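Local atomic coordinates of hypothetic aldehyde deformylating oxygenase (Sulfolobus tokodaii, PDB entry 5V4T), a protein that binds iron within a ferritin-like helical bundle and probably acts as an oxidoreductase, with aldehyde deformylating oxygenase activity. Residues P9-R13 and E185-Y189; P79-L85 and Q175-E179; L119-N123 and I138-I142; K159-V163 and I206-S212. All blocks are in the same frame, centred on the assembly; numbering follows the deposited sequence.

Contact 1 (P9-R13 and E185-Y189)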
# COMPACT_ATOMS: atom_id res chain seq x y z
N PRO A 9 3.10 3.62 -23.97
CA PRO A 9 1.77 3.22 -24.42
C PRO A 9 0.65 3.52 -23.45
O PRO A 9 0.81 3.44 -22.24
CB PRO A 9 1.93 1.72 -24.71
CG PRO A 9 3.37 1.59 -25.06
CD PRO A 9 4.04 2.48 -24.06
N GLN A 10 -0.50 3.86 -23.99
CA GLN A 10 -1.60 4.29 -23.17
C GLN A 10 -2.04 3.26 -22.13
O GLN A 10 -2.28 3.62 -21.00
CB GLN A 10 -2.77 4.66 -24.08
CG GLN A 10 -3.91 5.20 -23.27
CD GLN A 10 -5.06 5.61 -24.15
OE1 GLN A 10 -4.95 6.57 -24.90
NE2 GLN A 10 -6.15 4.87 -24.09
N GLU A 11 -2.16 2.00 -22.50
CA GLU A 11 -2.59 0.96 -21.53
C GLU A 11 -1.61 0.80 -20.35
O GLU A 11 -1.99 0.50 -19.20
CB GLU A 11 -2.73 -0.40 -22.24
CG GLU A 11 -4.00 -0.59 -23.06
CD GLU A 11 -4.23 -2.07 -23.46
OE1 GLU A 11 -3.25 -2.81 -23.73
OE2 GLU A 11 -5.40 -2.51 -23.51
N ILE A 12 -0.35 1.06 -20.66
CA ILE A 12 0.72 1.02 -19.64
C ILE A 12 0.59 2.21 -18.73
O ILE A 12 0.57 2.10 -17.51
CB ILE A 12 2.07 1.01 -20.31
CG1 ILE A 12 2.19 -0.20 -21.25
CG2 ILE A 12 3.16 1.03 -19.23
CD1 ILE A 12 2.15 -1.54 -20.56
N ARG A 13 0.43 3.41 -19.28
CA ARG A 13 0.12 4.55 -18.44
C ARG A 13 -1.13 4.37 -17.60
O ARG A 13 -1.15 4.77 -16.41
CB ARG A 13 0.01 5.85 -19.23
CG ARG A 13 1.32 6.35 -19.78
CD ARG A 13 1.16 7.69 -20.49
NE ARG A 13 0.88 7.39 -21.87
CZ ARG A 13 -0.23 7.73 -22.53
NH1 ARG A 13 -1.18 8.42 -21.95
NH2 ARG A 13 -0.33 7.36 -23.79
N GLU A 185 -3.81 -6.60 -16.02
CA GLU A 185 -3.48 -7.54 -17.08
C GLU A 185 -2.83 -6.92 -18.31
O GLU A 185 -1.92 -7.51 -18.87
CB GLU A 185 -4.70 -8.37 -17.50
CG GLU A 185 -5.10 -9.38 -16.47
CD GLU A 185 -6.25 -10.26 -16.96
OE1 GLU A 185 -7.15 -9.77 -17.69
OE2 GLU A 185 -6.22 -11.44 -16.58
N PRO A 186 -3.23 -5.71 -18.70
CA PRO A 186 -2.50 -5.08 -19.82
C PRO A 186 -1.03 -4.75 -19.56
O PRO A 186 -0.26 -4.51 -20.50
CB PRO A 186 -3.30 -3.81 -20.09
CG PRO A 186 -4.67 -4.19 -19.64
CD PRO A 186 -4.43 -4.97 -18.37
N LEU A 187 -0.62 -4.71 -18.30
CA LEU A 187 0.78 -4.58 -17.99
C LEU A 187 1.54 -5.89 -18.15
O LEU A 187 2.75 -5.91 -17.96
CB LEU A 187 0.97 -4.03 -16.58
CG LEU A 187 0.22 -2.76 -16.18
CD1 LEU A 187 0.56 -2.27 -14.78
CD2 LEU A 187 0.46 -1.66 -17.16
N GLY A 188 0.84 -6.99 -18.48
CA GLY A 188 1.51 -8.26 -18.76
C GLY A 188 1.53 -9.24 -17.57
O GLY A 188 2.08 -10.32 -17.68
N TYR A 189 0.83 -8.92 -16.50
CA TYR A 189 0.80 -9.75 -15.27
C TYR A 189 -0.40 -10.68 -15.28
O TYR A 189 -1.44 -10.35 -15.82
CB TYR A 189 0.72 -8.87 -14.04
CG TYR A 189 1.99 -8.10 -13.87
CD1 TYR A 189 3.05 -8.63 -13.16
CD2 TYR A 189 2.17 -6.87 -14.47
CE1 TYR A 189 4.26 -7.98 -13.07
CE2 TYR A 189 3.39 -6.20 -14.38
CZ TYR A 189 4.41 -6.76 -13.66
OH TYR A 189 5.63 -6.08 -13.60

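Contact 2 (P79-L85 and Q175-E179)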
# COMPACT_ATOMS: atom_id res chain seq x y z
N PRO A 79 -11.25 0.46 -6.32
CA PRO A 79 -12.24 -0.58 -6.19
C PRO A 79 -12.95 -0.67 -4.82
O PRO A 79 -12.44 -0.18 -3.78
CB PRO A 79 -11.44 -1.83 -6.51
CG PRO A 79 -10.07 -1.52 -6.03
CD PRO A 79 -9.88 -0.08 -6.39
N PRO A 80 -14.13 -1.30 -4.78
CA PRO A 80 -14.91 -1.30 -3.56
C PRO A 80 -14.20 -1.92 -2.35
O PRO A 80 -14.36 -1.46 -1.23
CB PRO A 80 -16.12 -2.17 -3.93
CG PRO A 80 -16.18 -2.15 -5.39
CD PRO A 80 -14.79 -2.06 -5.87
N SER A 81 -13.44 -2.98 -2.59
CA SER A 81 -12.71 -3.65 -1.51
C SER A 81 -11.59 -2.75 -0.94
O SER A 81 -11.23 -2.88 0.25
CB SER A 81 -12.14 -5.00 -1.98
OG SER A 81 -13.20 -5.99 -2.12
N TYR A 82 -11.04 -1.88 -1.77
CA TYR A 82 -10.03 -0.91 -1.27
C TYR A 82 -10.69 0.09 -0.36
O TYR A 82 -10.18 0.49 0.70
CB TYR A 82 -9.39 -0.21 -2.48
CG TYR A 82 -8.42 0.87 -2.13
CD1 TYR A 82 -8.83 2.14 -1.79
CD2 TYR A 82 -7.05 0.60 -2.13
CE1 TYR A 82 -7.91 3.12 -1.50
CE2 TYR A 82 -6.13 1.58 -1.83
CZ TYR A 82 -6.55 2.81 -1.51
OH TYR A 82 -5.61 3.77 -1.23
N ILE A 83 -11.87 0.55 -0.78
CA ILE A 83 -12.61 1.48 0.07
C ILE A 83 -12.95 0.86 1.45
O ILE A 83 -12.79 1.50 2.50
CB ILE A 83 -13.87 2.00 -0.70
CG1 ILE A 83 -13.43 2.83 -1.89
CG2 ILE A 83 -14.75 2.79 0.22
CD1 ILE A 83 -14.48 3.06 -2.96
N LYS A 84 -13.35 -0.42 1.46
CA LYS A 84 -13.60 -1.16 2.69
C LYS A 84 -12.34 -1.27 3.56
O LYS A 84 -12.38 -1.17 4.78
CB LYS A 84 -14.12 -2.54 2.33
CG LYS A 84 -14.61 -3.29 3.53
CD LYS A 84 -15.48 -4.46 3.11
CE LYS A 84 -16.22 -4.95 4.34
NZ LYS A 84 -16.71 -6.33 4.13
N LEU A 85 -11.20 -1.52 2.93
CA LEU A 85 -9.99 -1.67 3.69
C LEU A 85 -9.71 -0.44 4.50
O LEU A 85 -9.42 -0.51 5.67
CB LEU A 85 -8.80 -2.01 2.74
CG LEU A 85 -7.41 -2.11 3.41
CD1 LEU A 85 -7.32 -3.31 4.26
CD2 LEU A 85 -6.36 -2.19 2.31
N GLN A 175 -9.19 -9.64 -2.88
CA GLN A 175 -10.29 -9.04 -3.69
C GLN A 175 -9.87 -7.74 -4.30
O GLN A 175 -10.22 -7.44 -5.43
CB GLN A 175 -11.58 -8.89 -2.88
CG GLN A 175 -12.28 -10.25 -2.69
CD GLN A 175 -12.37 -11.13 -3.98
OE1 GLN A 175 -12.89 -10.72 -5.05
NE2 GLN A 175 -11.84 -12.36 -3.89
N ILE A 176 -9.07 -6.94 -3.57
CA ILE A 176 -8.56 -5.70 -4.18
C ILE A 176 -7.77 -5.95 -5.45
O ILE A 176 -7.94 -5.23 -6.42
CB ILE A 176 -7.71 -4.92 -3.16
CG1 ILE A 176 -8.58 -4.38 -2.05
CG2 ILE A 176 -6.97 -3.77 -3.81
CD1 ILE A 176 -7.84 -3.87 -0.83
N VAL A 177 -6.87 -6.93 -5.45
CA VAL A 177 -6.05 -7.22 -6.63
C VAL A 177 -6.95 -7.81 -7.73
O VAL A 177 -6.85 -7.39 -8.88
CB VAL A 177 -4.92 -8.15 -6.28
CG1 VAL A 177 -4.17 -8.62 -7.53
CG2 VAL A 177 -3.98 -7.42 -5.30
N LYS A 178 -7.87 -8.71 -7.37
CA LYS A 178 -8.75 -9.28 -8.43
C LYS A 178 -9.65 -8.26 -9.08
O LYS A 178 -9.90 -8.33 -10.31
CB LYS A 178 -9.57 -10.44 -7.84
CG LYS A 178 -8.75 -11.64 -7.53
CD LYS A 178 -9.57 -12.84 -7.04
CE LYS A 178 -8.87 -14.10 -7.51
NZ LYS A 178 -9.41 -15.34 -6.84
N GLU A 179 -10.10 -7.27 -8.30
CA GLU A 179 -10.89 -6.16 -8.79
C GLU A 179 -10.14 -5.27 -9.78
O GLU A 179 -10.78 -4.54 -10.57
CB GLU A 179 -11.51 -5.37 -7.60
CG GLU A 179 -12.61 -6.17 -6.86
CD GLU A 179 -13.00 -5.58 -5.51
OE1 GLU A 179 -12.54 -4.46 -5.19
OE2 GLU A 179 -13.74 -6.26 -4.72

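Contact 3 (L119-N123 and I138-I142)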
# COMPACT_ATOMS: atom_id res chain seq x y z
N LEU A 119 4.00 -2.31 -5.48
CA LEU A 119 5.32 -1.70 -5.69
C LEU A 119 6.19 -2.56 -6.62
O LEU A 119 6.94 -2.05 -7.45
CB LEU A 119 6.04 -1.47 -4.36
CG LEU A 119 5.41 -0.37 -3.52
CD1 LEU A 119 5.90 -0.37 -2.09
CD2 LEU A 119 5.65 0.98 -4.15
N LYS A 120 6.10 -3.89 -6.49
CA LYS A 120 6.78 -4.80 -7.44
C LYS A 120 6.33 -4.49 -8.85
O LYS A 120 7.17 -4.36 -9.77
CB LYS A 120 6.43 -6.26 -7.10
CG LYS A 120 6.69 -7.24 -8.26
CD LYS A 120 6.06 -8.61 -7.93
CE LYS A 120 5.93 -9.53 -9.14
NZ LYS A 120 7.34 -9.94 -9.50
N ILE A 121 5.05 -4.41 -9.08
CA ILE A 121 4.55 -4.13 -10.42
C ILE A 121 5.02 -2.76 -10.90
O ILE A 121 5.53 -2.62 -11.99
CB ILE A 121 3.03 -4.22 -10.48
CG1 ILE A 121 2.56 -5.65 -10.14
CG2 ILE A 121 2.51 -3.71 -11.80
CD1 ILE A 121 1.08 -5.67 -9.84
N LEU A 122 4.90 -1.75 -10.04
CA LEU A 122 5.37 -0.40 -10.40
C LEU A 122 6.83 -0.32 -10.71
O LEU A 122 7.25 0.40 -11.64
CB LEU A 122 4.92 0.69 -9.38
CG LEU A 122 3.42 0.87 -9.32
CD1 LEU A 122 3.04 1.74 -8.14
CD2 LEU A 122 2.88 1.49 -10.62
N ASN A 123 7.65 -1.03 -9.90
CA ASN A 123 9.10 -1.08 -10.15
C ASN A 123 9.45 -1.72 -11.48
O ASN A 123 10.12 -1.16 -12.31
CB ASN A 123 9.72 -1.88 -8.99
CG ASN A 123 11.21 -1.86 -8.99
OD1 ASN A 123 11.90 -1.16 -9.74
ND2 ASN A 123 11.77 -2.66 -8.10
N ILE A 138 9.88 4.79 -6.74
CA ILE A 138 9.30 3.51 -6.26
C ILE A 138 10.38 2.74 -5.46
O ILE A 138 10.04 2.17 -4.42
CB ILE A 138 8.81 2.66 -7.49
CG1 ILE A 138 7.63 3.36 -8.21
CG2 ILE A 138 8.40 1.27 -7.07
CD1 ILE A 138 6.44 3.62 -7.35
N LYS A 139 11.63 2.70 -5.92
CA LYS A 139 12.69 2.00 -5.16
C LYS A 139 12.81 2.60 -3.78
O LYS A 139 13.04 1.84 -2.81
CB LYS A 139 13.99 2.03 -5.94
CG LYS A 139 13.94 1.09 -7.10
CD LYS A 139 14.96 1.33 -8.18
CE LYS A 139 16.33 1.42 -7.68
NZ LYS A 139 17.29 1.59 -8.85
N ARG A 140 12.68 3.93 -3.66
CA ARG A 140 12.76 4.59 -2.37
C ARG A 140 11.60 4.21 -1.47
O ARG A 140 11.81 3.91 -0.27
CB ARG A 140 12.85 6.11 -2.52
CG ARG A 140 14.17 6.59 -3.15
CD ARG A 140 14.20 8.03 -3.54
NE ARG A 140 15.50 8.37 -4.05
CZ ARG A 140 15.81 9.53 -4.64
NH1 ARG A 140 14.85 10.40 -4.90
NH2 ARG A 140 17.06 9.75 -5.03
N ILE A 141 10.42 4.11 -2.03
CA ILE A 141 9.27 3.69 -1.25
C ILE A 141 9.43 2.24 -0.81
O ILE A 141 9.15 1.90 0.32
CB ILE A 141 7.97 3.90 -2.05
CG1 ILE A 141 7.75 5.39 -2.29
CG2 ILE A 141 6.79 3.28 -1.30
CD1 ILE A 141 6.59 5.69 -3.26
N ILE A 142 9.92 1.40 -1.69
CA ILE A 142 10.17 -0.03 -1.32
C ILE A 142 11.09 -0.08 -0.12
O ILE A 142 10.81 -0.83 0.85
CB ILE A 142 10.70 -0.85 -2.51
CG1 ILE A 142 9.61 -1.02 -3.53
CG2 ILE A 142 11.28 -2.17 -2.09
CD1 ILE A 142 10.07 -1.52 -4.87

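Contact 4 (K159-V163 and I206-S212)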
# COMPACT_ATOMS: atom_id res chain seq x y z
N LYS A 159 0.66 -12.68 19.71
CA LYS A 159 0.98 -13.38 18.44
C LYS A 159 -0.21 -14.08 17.88
O LYS A 159 -0.51 -13.95 16.67
CB LYS A 159 2.14 -14.37 18.64
CG LYS A 159 3.51 -13.76 18.93
CD LYS A 159 4.52 -14.89 19.14
CE LYS A 159 5.82 -14.27 19.56
NZ LYS A 159 6.92 -15.22 19.30
N GLU A 160 -0.95 -14.79 18.70
CA GLU A 160 -2.14 -15.49 18.21
C GLU A 160 -3.21 -14.56 17.67
O GLU A 160 -3.76 -14.79 16.56
CB GLU A 160 -2.67 -16.38 19.36
CG GLU A 160 -3.89 -17.20 19.02
CD GLU A 160 -4.47 -17.96 20.23
OE1 GLU A 160 -3.83 -18.06 21.31
OE2 GLU A 160 -5.60 -18.50 20.07
N TYR A 161 -3.50 -13.44 18.37
CA TYR A 161 -4.44 -12.51 17.88
C TYR A 161 -4.00 -11.89 16.53
O TYR A 161 -4.79 -11.72 15.59
CB TYR A 161 -4.58 -11.36 18.88
CG TYR A 161 -5.56 -10.30 18.49
CD1 TYR A 161 -6.90 -10.43 18.67
CD2 TYR A 161 -5.09 -9.10 17.94
CE1 TYR A 161 -7.80 -9.40 18.31
CE2 TYR A 161 -5.97 -8.08 17.58
CZ TYR A 161 -7.33 -8.24 17.83
OH TYR A 161 -8.22 -7.30 17.49
N ALA A 162 -2.71 -11.58 16.43
CA ALA A 162 -2.19 -10.94 15.21
C ALA A 162 -2.24 -11.87 13.98
O ALA A 162 -2.66 -11.48 12.91
CB ALA A 162 -0.77 -10.43 15.43
N VAL A 163 -1.89 -13.12 14.21
CA VAL A 163 -1.97 -14.09 13.11
C VAL A 163 -3.41 -14.21 12.65
O VAL A 163 -3.67 -14.22 11.46
CB VAL A 163 -1.36 -15.44 13.51
CG1 VAL A 163 -1.60 -16.50 12.43
CG2 VAL A 163 0.11 -15.31 13.78
N ILE A 206 3.27 -13.99 8.59
CA ILE A 206 2.87 -14.84 9.72
C ILE A 206 4.04 -15.57 10.35
O ILE A 206 4.16 -15.64 11.57
CB ILE A 206 1.74 -15.82 9.34
CG1 ILE A 206 0.47 -15.04 9.05
CG2 ILE A 206 1.59 -16.88 10.43
CD1 ILE A 206 -0.64 -15.83 8.42
N ASN A 207 4.92 -16.14 9.54
CA ASN A 207 6.10 -16.74 10.07
C ASN A 207 6.96 -15.80 10.93
O ASN A 207 7.52 -16.20 11.97
CB ASN A 207 6.92 -17.31 8.97
CG ASN A 207 6.27 -18.53 8.33
OD1 ASN A 207 5.34 -19.10 8.89
ND2 ASN A 207 6.83 -18.99 7.23
N LYS A 208 7.06 -14.55 10.50
CA LYS A 208 7.87 -13.56 11.21
C LYS A 208 7.20 -13.20 12.55
O LYS A 208 7.88 -13.10 13.58
CB LYS A 208 8.00 -12.32 10.37
CG LYS A 208 9.23 -12.36 9.49
CD LYS A 208 10.46 -11.91 10.30
CE LYS A 208 11.45 -11.08 9.50
NZ LYS A 208 12.85 -11.40 9.91
N ILE A 209 5.87 -13.07 12.53
CA ILE A 209 5.09 -12.84 13.76
C ILE A 209 5.31 -13.99 14.79
O ILE A 209 5.54 -13.75 15.98
CB ILE A 209 3.59 -12.65 13.55
CG1 ILE A 209 3.28 -11.37 12.72
CG2 ILE A 209 2.82 -12.65 14.85
CD1 ILE A 209 1.91 -11.35 12.19
N LEU A 210 5.24 -15.22 14.30
CA LEU A 210 5.45 -16.37 15.15
C LEU A 210 6.88 -16.57 15.62
O LEU A 210 7.09 -17.21 16.65
CB LEU A 210 4.86 -17.63 14.50
CG LEU A 210 3.35 -17.53 14.42
CD1 LEU A 210 2.80 -18.77 13.74
CD2 LEU A 210 2.59 -17.37 15.71
N GLY A 211 7.83 -16.04 14.88
CA GLY A 211 9.25 -16.14 15.23
C GLY A 211 9.81 -15.08 16.14
O GLY A 211 10.95 -15.23 16.56
N SER A 212 9.04 -14.03 16.49
CA SER A 212 9.57 -12.88 17.28
C SER A 212 9.96 -13.21 18.71
O SER A 212 9.18 -13.92 19.35
CB SER A 212 8.54 -11.78 17.39
OG SER A 212 8.12 -11.40 16.11

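Contact 1 (P9-R13 and E185-Y189)
L187 drives its CD2 methyl against the first turn of helix 10-23: CD2 of L187 lies 3.7 Å from CA of I12, 3.8 Å from its CD1 and 3.9 Å from O of E11. I12 answers with CD1 coming within 3.8 Å of the carbonyl O of P186. Neither CA-to-CB bond is aimed straight across, and it is the ends of the two side chains that close the gap. At the edge, E11 leans over the proline ring, with OE1 of E11 in van der Waals contact with CB of P186 at 3.8 Å. P9 sits at the N-cap position, while residues 185-187 form a short 3-10 turn, with G188 N bonded to E185 O at 2.8 Å. G188 then leaves with a positive phi that suits glycine. Far from the iron, this apolar packing sets the loop between helices 181-184 and 191-211 onto the start of helix 10-23 at one end of the ferritin-like bundle. Helix 98-128 backs it, with T125 against I12 and I121 against L187.

Contact 2 (P79-L85 and Q175-E179)
Two hydrogen bonds form the polar part, and both end on the carboxylate of E179. S81 N donates to OE1 of E179 at 3.1 Å, and S81 OG donates to its OE2 at 2.7 Å. The acid thus takes a first-turn backbone NH of helix 80-93 and the hydroxyl of the same residue. The two prolines crowd one of these oxygens: CB of P79 lies 3.1 Å and CD of P80 3.4 Å from OE1 of E179. Apolar packing centres on I176, whose CG1 is 3.6 Å from CB of S81 and whose CD1 meets CD2 of L85 at 3.9 Å. The axes of 80-85 and 175-179, 8.6 Å apart, cross at -150°, so the start of helix 80-93 runs antiparallel beside the C-terminal part of helix 159-179. This pair of the ferritin-like bundle lies outside the metal site, the side chain of Y82 being about 12 Å from the Fe(III) ion. L114 of helix 98-128 and H22 of helix 10-23 close in on I176.

Contact 3 (L119-N123 and I138-I142)
Three residues, L119, I138 and N123, account for most of this interface. L119 points into the opposite helix and reaches three isoleucines: its CD2 is 4.0 Å from CG2 of I138 and 3.8 Å from CG2 of I141, and its CB lies 3.7 Å from CG1 of I142. I138 fits between successive turns of helix 98-128, with its CG2 3.6 Å from O of L119 and 3.7 Å from N of N123; its CD1 reaches sideways to CB of L122 at 3.9 Å. N123 marks the outer edge. Its CB rests 3.9 Å from CG2 of I138, and its ND2 is 3.8 Å from CD1 of I142, while its OD1 accepts a hydrogen bond from N135 earlier on the second helix. The axes run antiparallel at 153° and 9.8 Å apart, as two arms of a helical hairpin, and aliphatic groups fill the space between them. Both arms carry iron ligands: E111 on helix 98-128, E145 and H148 on helix 132-155, and the side chain of I141 lies about 6 Å from the Fe(III) ion. F64 of helix 49-67 packs on I138 and I141, while F23 of helix 10-23 lies against L119 and L122.

Contact 4 (K159-V163 and I206-S212)
I206 opens the second segment by setting its CG2 methyl 3.8 Å from CG1 of V163, and the CA atoms of these two residues are 6.0 Å apart. One turn on, I209 lies deeper: its CG2 sits 3.9 Å from CG2 of V163, 4.3 Å from CB of A162 and 4.2 Å from CB of K159, so this one methyl bridges a full turn of the facing helix. L210 flanks it on the exposed side, with CD2 3.8 Å from CG2 of V163 and 4.2 Å from CB of K159. From here the contact turns polar. The extended K159 side chain runs alongside the C-terminal end of helix 191-211, its CD 3.5 Å from O of I209, and its NZ donates a weak hydrogen bond to O of L210 at 3.3 Å, where a positive charge suits the carbonyl end of a helix. G211 and S212 probably belong to the linker of a C-terminal histidine tag; NZ of K159 makes a shorter bond, 2.6 Å, to O of S212, which also bonds back through OG to O of K208 at 3.1 Å. The helices are nearly antiparallel, at 172° and 9.6 Å between axes, joining the start of helix 159-179 to the end of helix 191-211. L153 of helix 132-155 and I156 of the loop that follows it pack on I209.

How the contacts relate
Contact 1 opens first along the chain and contact 4 closes last. Contact 3 is nested inside contact 2, which is nested inside contact 1, while contact 4 crosses both 1 and 2. Contacts 1 and 4 lie on opposite sides of the chain's centre, their centres 36 Å apart. Contacts 2 and 3 are also on opposite sides, with centres 20 Å apart. Helix 159-179 serves contact 4 at its start and contact 2 in its C-terminal part, 25 Å between centres. Contacts 1 and 3 touch through I121, whose CG2 lies 3.8 Å from CD1 of L187. Contacts 1 and 4 thus sit at opposite ends of the bundle, away from the iron, whereas contact 3 joins two helices that carry iron ligands.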